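PDB 2H1C: toxin FitB from Neisseria gonorrhoeae, which serves as the toxin of a type II toxin-antitoxin pair, a PIN-domain protein expected to be a magnesium-dependent ribonuclease, which joins its antitoxin in a promoter-binding complex. Local coordinates for residues 1-5 with 32-36; 116-121 with 131-137; 81-86 with 109-113. All blocks are in the same frame, centred on the assembly; numbering follows the deposited sequence.

Interaction 1 of 3, residues 1-5 with 32-36. With MG (magnesium ion), chain H.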
loop_
_atom_site.group_PDB
_atom_site.type_symbol
_atom_site.label_atom_id
_atom_site.label_comp_id
_atom_site.label_asym_id
_atom_site.label_seq_id
_atom_site.Cartn_x
_atom_site.Cartn_y
_atom_site.Cartn_z
ATOM N N MET A 1 -18.397 -7.906 -10.061
ATOM C CA MET A 1 -16.943 -7.920 -10.422
ATOM C C MET A 1 -16.246 -8.353 -9.132
ATOM O O MET A 1 -16.738 -8.060 -8.038
ATOM C CB MET A 1 -16.459 -6.517 -10.823
ATOM C CG MET A 1 -17.168 -5.849 -12.005
ATOM S SD MET A 1 -16.553 -6.333 -13.635
ATOM C CE MET A 1 -17.831 -7.470 -14.090
ATOM N N ILE A 2 -15.112 -9.036 -9.263
ATOM C CA ILE A 2 -14.373 -9.563 -8.119
ATOM C C ILE A 2 -12.936 -9.056 -7.985
ATOM O O ILE A 2 -12.246 -8.867 -8.985
ATOM C CB ILE A 2 -14.314 -11.120 -8.195
ATOM C CG1 ILE A 2 -15.687 -11.719 -7.873
ATOM C CG2 ILE A 2 -13.264 -11.674 -7.221
ATOM C CD1 ILE A 2 -16.133 -11.494 -6.445
ATOM N N LEU A 3 -12.514 -8.833 -6.740
ATOM C CA LEU A 3 -11.143 -8.438 -6.415
ATOM C C LEU A 3 -10.631 -9.616 -5.586
ATOM O O LEU A 3 -11.110 -9.849 -4.472
ATOM C CB LEU A 3 -11.094 -7.161 -5.559
ATOM C CG LEU A 3 -9.654 -6.645 -5.310
ATOM C CD1 LEU A 3 -9.027 -6.206 -6.640
ATOM C CD2 LEU A 3 -9.676 -5.475 -4.321
ATOM N N LEU A 4 -9.689 -10.386 -6.120
ATOM C CA LEU A 4 -9.179 -11.552 -5.386
ATOM C C LEU A 4 -8.121 -11.164 -4.364
ATOM O O LEU A 4 -7.138 -10.530 -4.725
ATOM C CB LEU A 4 -8.538 -12.552 -6.343
ATOM C CG LEU A 4 -9.344 -13.247 -7.434
ATOM C CD1 LEU A 4 -8.395 -14.167 -8.203
ATOM C CD2 LEU A 4 -10.501 -14.032 -6.819
ATOM N N ASP A 5 -8.317 -11.569 -3.109
ATOM C CA ASP A 5 -7.381 -11.285 -2.008
ATOM C C ASP A 5 -6.265 -12.327 -2.134
ATOM O O ASP A 5 -6.450 -13.376 -2.753
ATOM C CB ASP A 5 -8.133 -11.433 -0.664
ATOM C CG ASP A 5 -7.401 -10.802 0.535
ATOM O OD1 ASP A 5 -6.537 -9.919 0.350
ATOM O OD2 ASP A 5 -7.723 -11.186 1.691
ATOM N N ASP A 32 -13.774 -10.289 -15.562
ATOM C CA ASP A 32 -14.466 -9.698 -14.425
ATOM C C ASP A 32 -13.691 -9.884 -13.118
ATOM O O ASP A 32 -14.213 -9.590 -12.042
ATOM C CB ASP A 32 -15.862 -10.334 -14.264
ATOM C CG ASP A 32 -16.762 -10.116 -15.483
ATOM O OD1 ASP A 32 -16.348 -9.426 -16.441
ATOM O OD2 ASP A 32 -17.897 -10.648 -15.475
ATOM N N VAL A 33 -12.455 -10.379 -13.213
ATOM C CA VAL A 33 -11.653 -10.608 -12.016
ATOM C C VAL A 33 -10.441 -9.686 -11.992
ATOM O O VAL A 33 -9.689 -9.610 -12.963
ATOM C CB VAL A 33 -11.200 -12.076 -11.938
ATOM C CG1 VAL A 33 -10.491 -12.330 -10.616
ATOM C CG2 VAL A 33 -12.417 -12.998 -12.062
ATOM N N TYR A 34 -10.258 -8.987 -10.872
ATOM C CA TYR A 34 -9.157 -8.030 -10.706
ATOM C C TYR A 34 -8.200 -8.370 -9.553
ATOM O O TYR A 34 -8.526 -9.160 -8.656
ATOM C CB TYR A 34 -9.730 -6.636 -10.426
ATOM C CG TYR A 34 -10.564 -6.068 -11.549
ATOM C CD1 TYR A 34 -11.851 -6.557 -11.810
ATOM C CD2 TYR A 34 -10.036 -5.100 -12.400
ATOM C CE1 TYR A 34 -12.589 -6.099 -12.895
ATOM C CE2 TYR A 34 -10.764 -4.628 -13.505
ATOM C CZ TYR A 34 -12.038 -5.137 -13.745
ATOM O OH TYR A 34 -12.747 -4.712 -14.852
ATOM N N LEU A 35 -7.014 -7.759 -9.585
ATOM C CA LEU A 35 -6.030 -7.922 -8.519
ATOM C C LEU A 35 -5.563 -6.523 -8.115
ATOM O O LEU A 35 -5.425 -5.644 -8.972
ATOM C CB LEU A 35 -4.802 -8.707 -8.998
ATOM C CG LEU A 35 -4.914 -10.188 -9.347
ATOM C CD1 LEU A 35 -3.549 -10.693 -9.828
ATOM C CD2 LEU A 35 -5.356 -10.977 -8.120
ATOM N N SER A 36 -5.342 -6.312 -6.825
ATOM C CA SER A 36 -4.810 -5.031 -6.367
ATOM C C SER A 36 -3.306 -5.130 -6.536
ATOM O O SER A 36 -2.733 -6.214 -6.379
ATOM C CB SER A 36 -5.105 -4.808 -4.883
ATOM O OG SER A 36 -4.186 -3.862 -4.337
HETATM MG MG MG H . -4.728 -1.400 -4.951
#
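The ring of Tyr34 takes its neighbours from 1-5 at the rim. Met1 SD lies 4.0 Å from Tyr34 CE1 and 80° off the ring normal, a Met-aromatic contact made at the edge, while Ile2 O sits in the ring plane beside CD1. CG anti to its own carbonyl carbon (chi1 -63°) turns the ring of Tyr34 toward the N-terminal end of 1-5, where its CE1 edge meets the sulfur of Met1. The same Ile2 O accepts a hydrogen bond from the backbone N of Tyr34 at 2.7 Å, and this bond belongs to a parallel ladder. Ile2 N donates to Asp32 O and Leu4 N to Tyr34 O, each at 3.0 Å, so Ile2 pairs with Val33 and Leu3 with Tyr34.

On the Leu3 and Tyr34 side, Leu3 CD1 rests 3.9 Å from Tyr34 CB and reaches on toward the backbone N of Ser36. On the side of Ile2 and Val33, the tighter packing comes from Leu4, whose CG meets Val33 CG1 at 3.5 Å; Leu35 CD2 closes on Leu4 CB. Beyond the ladder, Ser36 OG binds a magnesium ion at 2.6 Å, long for a magnesium-oxygen bond, in a site that Leu76 and Thr110 complete, and also caps the backbone N of Ile38, at the start of helix 37-48.

The strands belong to the parallel sheet of the PIN domain, with 2-4 in the middle and 33-36 next to it. Leu3 packs against Ile107 and Ala111 of helix 102-114, whereas Ile2 and Leu4 meet Trp24 of helix 19-27; strand 117-119 continues the sheet beyond 2-4.

Interaction 2 of 3, residues 116-121 with 131-137; sequences LTVATR and VAVFNPW. With SO4 (sulfate ion), chain D.
The side chain of Arg121 runs across one face of the indole of Trp137. Its CB starts above the rim of the six-membered ring, 3.6 Å from Trp137 CZ3, and CG continues above CE3 and CD2. The next carbon, CD, lies over the six-membered ring as a CH-pi contact, 3.8 Å from that centroid. NE lies above Trp137 CE2 and NE1, where the five-membered ring begins, and the guanidinium lies flat on the indole with the planes only 8° apart. Its CZ stands 4.0 Å from the centroid of the five-membered ring, an off-centre cation-pi contact. A nearly extended chain, with chi2 at 176°, carries the group this far. At the edge of the guanidinium, NH1 donates to sulfate O4 at 2.8 Å and NH2 to O2 at 2.9 Å, which would help to fix its rotation; Arg14 also bonds this sulfate, probably a crystallisation ion.

Trp137 is held from its backbone side by an Asx turn, its N donating to Asn135 OD1. Behind this end runs a short parallel ladder: Val118 N to Ala132 O, Phe134 N to Val118 O at 2.7 Å, and Thr120 N to Phe134 O. Val118 and Val133 pack on one face, where Phe126 of helix 124-128 covers them; on the other, Ala119 and Phe134 meet Trp24. Thr120 OG1 bonds Asp5, a predicted magnesium ligand, and so links the strand end to the probable active site.

With helix 124-128 connecting its strands, the arrangement is a beta-alpha-beta unit, here forming the 133-134 edge of the parallel sheet of a PIN domain.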
loop_
_atom_site.group_PDB
_atom_site.type_symbol
_atom_site.label_atom_id
_atom_site.label_comp_id
_atom_site.label_asym_id
_atom_site.label_seq_id
_atom_site.Cartn_x
_atom_site.Cartn_y
_atom_site.Cartn_z
ATOM N N LEU A 116 -16.151 -3.416 -6.440
ATOM C CA LEU A 116 -15.888 -4.846 -6.526
ATOM C C LEU A 116 -16.199 -5.582 -5.240
ATOM O O LEU A 116 -16.185 -4.991 -4.164
ATOM C CB LEU A 116 -14.410 -5.076 -6.826
ATOM C CG LEU A 116 -13.900 -4.231 -7.996
ATOM C CD1 LEU A 116 -12.378 -4.413 -8.121
ATOM C CD2 LEU A 116 -14.580 -4.676 -9.270
ATOM N N THR A 117 -16.456 -6.880 -5.369
ATOM C CA THR A 117 -16.683 -7.742 -4.214
ATOM C C THR A 117 -15.335 -8.397 -3.934
ATOM O O THR A 117 -14.698 -8.918 -4.848
ATOM C CB THR A 117 -17.665 -8.874 -4.515
ATOM O OG1 THR A 117 -18.951 -8.330 -4.809
ATOM C CG2 THR A 117 -17.775 -9.804 -3.315
ATOM N N VAL A 118 -14.900 -8.368 -2.678
ATOM C CA VAL A 118 -13.631 -8.974 -2.303
ATOM C C VAL A 118 -13.799 -10.466 -2.034
ATOM O O VAL A 118 -14.704 -10.866 -1.294
ATOM C CB VAL A 118 -13.054 -8.331 -1.012
ATOM C CG1 VAL A 118 -11.763 -9.064 -0.599
ATOM C CG2 VAL A 118 -12.754 -6.847 -1.249
ATOM N N ALA A 119 -12.963 -11.291 -2.660
ATOM C CA ALA A 119 -13.004 -12.735 -2.429
ATOM C C ALA A 119 -11.860 -12.980 -1.439
ATOM O O ALA A 119 -10.693 -12.692 -1.750
ATOM C CB ALA A 119 -12.746 -13.493 -3.735
ATOM N N THR A 120 -12.185 -13.515 -0.263
ATOM C CA THR A 120 -11.170 -13.749 0.770
ATOM C C THR A 120 -11.628 -14.758 1.812
ATOM O O THR A 120 -12.821 -14.929 2.024
ATOM C CB THR A 120 -10.853 -12.454 1.522
ATOM O OG1 THR A 120 -9.888 -12.718 2.549
ATOM C CG2 THR A 120 -12.117 -11.892 2.156
ATOM N N ARG A 121 -10.669 -15.417 2.455
ATOM C CA ARG A 121 -10.993 -16.394 3.493
ATOM C C ARG A 121 -11.315 -15.674 4.806
ATOM O O ARG A 121 -12.124 -16.148 5.607
ATOM C CB ARG A 121 -9.812 -17.334 3.710
ATOM C CG ARG A 121 -10.150 -18.529 4.602
ATOM C CD ARG A 121 -8.978 -19.488 4.713
ATOM N NE ARG A 121 -9.399 -20.779 5.256
ATOM C CZ ARG A 121 -8.588 -21.822 5.407
ATOM N NH1 ARG A 121 -7.313 -21.728 5.056
ATOM N NH2 ARG A 121 -9.054 -22.962 5.899
ATOM N N VAL A 131 -17.669 -3.274 2.785
ATOM C CA VAL A 131 -17.440 -3.602 1.381
ATOM C C VAL A 131 -17.977 -5.011 1.157
ATOM O O VAL A 131 -17.901 -5.850 2.051
ATOM C CB VAL A 131 -15.928 -3.554 1.018
ATOM C CG1 VAL A 131 -15.719 -3.987 -0.416
ATOM C CG2 VAL A 131 -15.400 -2.139 1.202
ATOM N N ALA A 132 -18.538 -5.265 -0.021
ATOM C CA ALA A 132 -19.081 -6.592 -0.316
ATOM C C ALA A 132 -17.964 -7.632 -0.275
ATOM O O ALA A 132 -16.836 -7.369 -0.708
ATOM C CB ALA A 132 -19.737 -6.594 -1.676
ATOM N N VAL A 133 -18.273 -8.815 0.238
ATOM C CA VAL A 133 -17.258 -9.843 0.315
ATOM C C VAL A 133 -17.815 -11.226 0.070
ATOM O O VAL A 133 -19.017 -11.474 0.259
ATOM C CB VAL A 133 -16.548 -9.815 1.692
ATOM C CG1 VAL A 133 -15.872 -8.490 1.876
ATOM C CG2 VAL A 133 -17.557 -10.039 2.815
ATOM N N PHE A 134 -16.948 -12.124 -0.380
ATOM C CA PHE A 134 -17.356 -13.496 -0.606
ATOM C C PHE A 134 -16.228 -14.421 -0.189
ATOM O O PHE A 134 -15.074 -14.215 -0.565
ATOM C CB PHE A 134 -17.711 -13.753 -2.069
ATOM C CG PHE A 134 -18.094 -15.181 -2.338
ATOM C CD1 PHE A 134 -19.261 -15.713 -1.792
ATOM C CD2 PHE A 134 -17.259 -16.010 -3.077
ATOM C CE1 PHE A 134 -19.589 -17.058 -1.976
ATOM C CE2 PHE A 134 -17.574 -17.353 -3.266
ATOM C CZ PHE A 134 -18.741 -17.879 -2.717
ATOM N N ASN A 135 -16.569 -15.424 0.617
ATOM C CA ASN A 135 -15.594 -16.397 1.106
ATOM C C ASN A 135 -15.810 -17.676 0.297
ATOM O O ASN A 135 -16.786 -18.390 0.527
ATOM C CB ASN A 135 -15.836 -16.682 2.596
ATOM C CG ASN A 135 -14.820 -17.636 3.181
ATOM O OD1 ASN A 135 -14.184 -18.410 2.461
ATOM N ND2 ASN A 135 -14.658 -17.591 4.498
ATOM N N PRO A 136 -14.911 -17.972 -0.671
ATOM C CA PRO A 136 -15.060 -19.183 -1.489
ATOM C C PRO A 136 -14.971 -20.520 -0.743
ATOM O O PRO A 136 -15.162 -21.581 -1.348
ATOM C CB PRO A 136 -13.966 -19.031 -2.551
ATOM C CG PRO A 136 -12.902 -18.265 -1.837
ATOM C CD PRO A 136 -13.701 -17.222 -1.057
ATOM N N TRP A 137 -14.660 -20.485 0.553
ATOM C CA TRP A 137 -14.614 -21.728 1.319
ATOM C C TRP A 137 -16.060 -22.140 1.621
ATOM O O TRP A 137 -16.321 -23.277 2.037
ATOM C CB TRP A 137 -13.808 -21.551 2.618
ATOM C CG TRP A 137 -12.357 -21.863 2.462
ATOM C CD1 TRP A 137 -11.711 -23.000 2.875
ATOM C CD2 TRP A 137 -11.357 -21.042 1.838
ATOM N NE1 TRP A 137 -10.382 -22.933 2.543
ATOM C CE2 TRP A 137 -10.139 -21.750 1.907
ATOM C CE3 TRP A 137 -11.378 -19.786 1.229
ATOM C CZ2 TRP A 137 -8.942 -21.233 1.384
ATOM C CZ3 TRP A 137 -10.192 -19.275 0.711
ATOM C CH2 TRP A 137 -8.992 -19.999 0.789
HETATM S S SO4 D . -6.075 -25.164 6.124
HETATM O O1 SO4 D . -4.712 -25.076 6.441
HETATM O O2 SO4 D . -6.947 -24.569 7.159
HETATM O O3 SO4 D . -6.561 -26.485 6.018
HETATM O O4 SO4 D . -6.371 -24.342 5.012
#

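Interaction 3 of 3, residues 81-86 with 109-113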
loop_
_atom_site.group_PDB
_atom_site.type_symbol
_atom_site.label_atom_id
_atom_site.label_comp_id
_atom_site.label_asym_id
_atom_site.label_seq_id
_atom_site.Cartn_x
_atom_site.Cartn_y
_atom_site.Cartn_z
ATOM N N PRO A 81 -7.323 8.588 -5.166
ATOM C CA PRO A 81 -8.743 8.369 -4.859
ATOM C C PRO A 81 -8.934 7.214 -3.864
ATOM O O PRO A 81 -9.781 7.273 -2.968
ATOM C CB PRO A 81 -9.344 8.043 -6.231
ATOM C CG PRO A 81 -8.465 8.803 -7.168
ATOM C CD PRO A 81 -7.087 8.556 -6.620
ATOM N N VAL A 82 -8.151 6.158 -4.040
ATOM C CA VAL A 82 -8.230 4.996 -3.152
ATOM C C VAL A 82 -7.747 5.388 -1.750
ATOM O O VAL A 82 -8.263 4.897 -0.739
ATOM C CB VAL A 82 -7.373 3.835 -3.661
ATOM C CG1 VAL A 82 -7.552 2.623 -2.749
ATOM C CG2 VAL A 82 -7.774 3.486 -5.083
ATOM N N ALA A 83 -6.747 6.263 -1.693
ATOM C CA ALA A 83 -6.238 6.721 -0.408
ATOM C C ALA A 83 -7.341 7.411 0.396
ATOM O O ALA A 83 -7.416 7.258 1.612
ATOM C CB ALA A 83 -5.051 7.670 -0.611
ATOM N N ALA A 84 -8.195 8.179 -0.274
ATOM C CA ALA A 84 -9.294 8.866 0.409
ATOM C C ALA A 84 -10.260 7.861 1.024
ATOM O O ALA A 84 -10.699 8.016 2.164
ATOM C CB ALA A 84 -10.053 9.774 -0.569
ATOM N N ILE A 85 -10.610 6.839 0.251
ATOM C CA ILE A 85 -11.526 5.799 0.726
ATOM C C ILE A 85 -10.887 5.027 1.881
ATOM O O ILE A 85 -11.549 4.686 2.861
ATOM C CB ILE A 85 -11.888 4.855 -0.432
ATOM C CG1 ILE A 85 -12.666 5.661 -1.478
ATOM C CG2 ILE A 85 -12.704 3.655 0.082
ATOM C CD1 ILE A 85 -12.878 4.950 -2.797
ATOM N N TYR A 86 -9.587 4.789 1.775
ATOM C CA TYR A 86 -8.860 4.083 2.820
ATOM C C TYR A 86 -9.016 4.781 4.175
ATOM O O TYR A 86 -9.368 4.147 5.165
ATOM C CB TYR A 86 -7.376 4.017 2.461
ATOM C CG TYR A 86 -6.479 3.536 3.580
ATOM C CD1 TYR A 86 -6.288 2.173 3.816
ATOM C CD2 TYR A 86 -5.813 4.452 4.396
ATOM C CE1 TYR A 86 -5.447 1.732 4.841
ATOM C CE2 TYR A 86 -4.981 4.027 5.410
ATOM C CZ TYR A 86 -4.800 2.670 5.628
ATOM O OH TYR A 86 -3.960 2.241 6.628
ATOM N N ALA A 109 -10.306 -0.694 0.326
ATOM C CA ALA A 109 -10.502 0.614 -0.312
ATOM C C ALA A 109 -10.450 0.501 -1.843
ATOM O O ALA A 109 -11.186 1.194 -2.550
ATOM C CB ALA A 109 -9.433 1.616 0.181
ATOM N N THR A 110 -9.585 -0.370 -2.353
ATOM C CA THR A 110 -9.477 -0.572 -3.797
ATOM C C THR A 110 -10.795 -1.143 -4.317
ATOM O O THR A 110 -11.338 -0.672 -5.313
ATOM C CB THR A 110 -8.311 -1.539 -4.146
ATOM O OG1 THR A 110 -7.067 -0.966 -3.704
ATOM C CG2 THR A 110 -8.254 -1.792 -5.663
ATOM N N ALA A 111 -11.334 -2.134 -3.606
ATOM C CA ALA A 111 -12.590 -2.753 -4.009
ATOM C C ALA A 111 -13.751 -1.757 -3.973
ATOM O O ALA A 111 -14.549 -1.690 -4.906
ATOM C CB ALA A 111 -12.894 -3.947 -3.103
ATOM N N LYS A 112 -13.844 -0.969 -2.908
ATOM C CA LYS A 112 -14.934 -0.000 -2.803
ATOM C C LYS A 112 -14.847 1.036 -3.919
ATOM O O LYS A 112 -15.861 1.396 -4.526
ATOM C CB LYS A 112 -14.906 0.690 -1.431
ATOM C CG LYS A 112 -15.949 1.793 -1.270
ATOM C CD LYS A 112 -16.125 2.224 0.182
ATOM C CE LYS A 112 -16.893 1.184 0.985
ATOM N NZ LYS A 112 -17.235 1.644 2.371
ATOM N N GLN A 113 -13.632 1.505 -4.195
ATOM C CA GLN A 113 -13.412 2.504 -5.235
ATOM C C GLN A 113 -13.860 2.014 -6.611
ATOM O O GLN A 113 -14.372 2.799 -7.416
ATOM C CB GLN A 113 -11.929 2.880 -5.263
ATOM C CG GLN A 113 -11.630 4.249 -5.832
ATOM C CD GLN A 113 -11.622 4.259 -7.330
ATOM O OE1 GLN A 113 -11.013 3.393 -7.956
ATOM N NE2 GLN A 113 -12.282 5.250 -7.924
#
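The methyl of Ala109 sits where helices 80-94 and 102-114 meet. Its CB touches Val82 CG1 at 3.6 Å, lies equally near the backbone O of Val82 and N of Tyr86, and is met from a further direction by Ile85 CG2 at 3.9 Å. Tyr86 CB lies beside it. Ile85 divides its two branches between two partners. CG2 leans on the aliphatic part of Lys112, 3.7 Å from CD, while CD1 reaches 3.4 Å from Gln113 CG, where the two side chains cross at about a right angle. That reach follows from an extended chi2 of 169°, which sends CD1 away from the Ile85 backbone. Val82 is likewise forked: CG1 faces Ala109 and the backbone N of Thr110, and CG2 touches Gln113 CG.

The short helical segments approach to 8.5 Å between axes and cross at 112°. Helix 102-114 packs on the Leu3 side of the parallel sheet of the PIN domain, and helix 80-94 crosses it. The crossing is built from apolar side chains and the carbon portions of longer polar ones.

Further out, Lys112 NZ bonds the backbone O of Ala129, which probably helps to hold the aliphatic run beside Ile85 CG2, and Thr110 OG1 bonds Tyr106 O in its own helix while Thr110 also belongs to a magnesium site seen in the crystal. Tyr86 turns its ring away from Ala109, stacks it on Tyr106 and bonds Arg90 through OH. Asp79 OD1 accepts a hydrogen bond from the backbone N of Val82 near the start of helix 80-94. Ala83, Ala84 and Tyr86 of helix 80-94 also pack against Ala37, Arg44 and Ala41 of the second subunit.

From the N terminus, interaction 1 closes first, bringing 32-36 back beside 1-5 after a largely helical excursion. Interaction 3 follows, closing the loop from 81-86 to 109-113, and interaction 2 closes the last, short one between 116-121 and 131-137. The three loops come in series, and none encloses or crosses another. In space they are continuous: strands 2-4 and 117-119 are neighbours, so interactions 1 and 2 share one sheet, with Leu3 N close to Thr117 O. Ala111, on helix 102-114, links interaction 3 to both, its CB packing against Leu3 and Val118 and its O meeting Leu116 N. Helix 102-114 is thereby tied to strands 2-4 and 117-119, and helix 80-94 to the sheet through it.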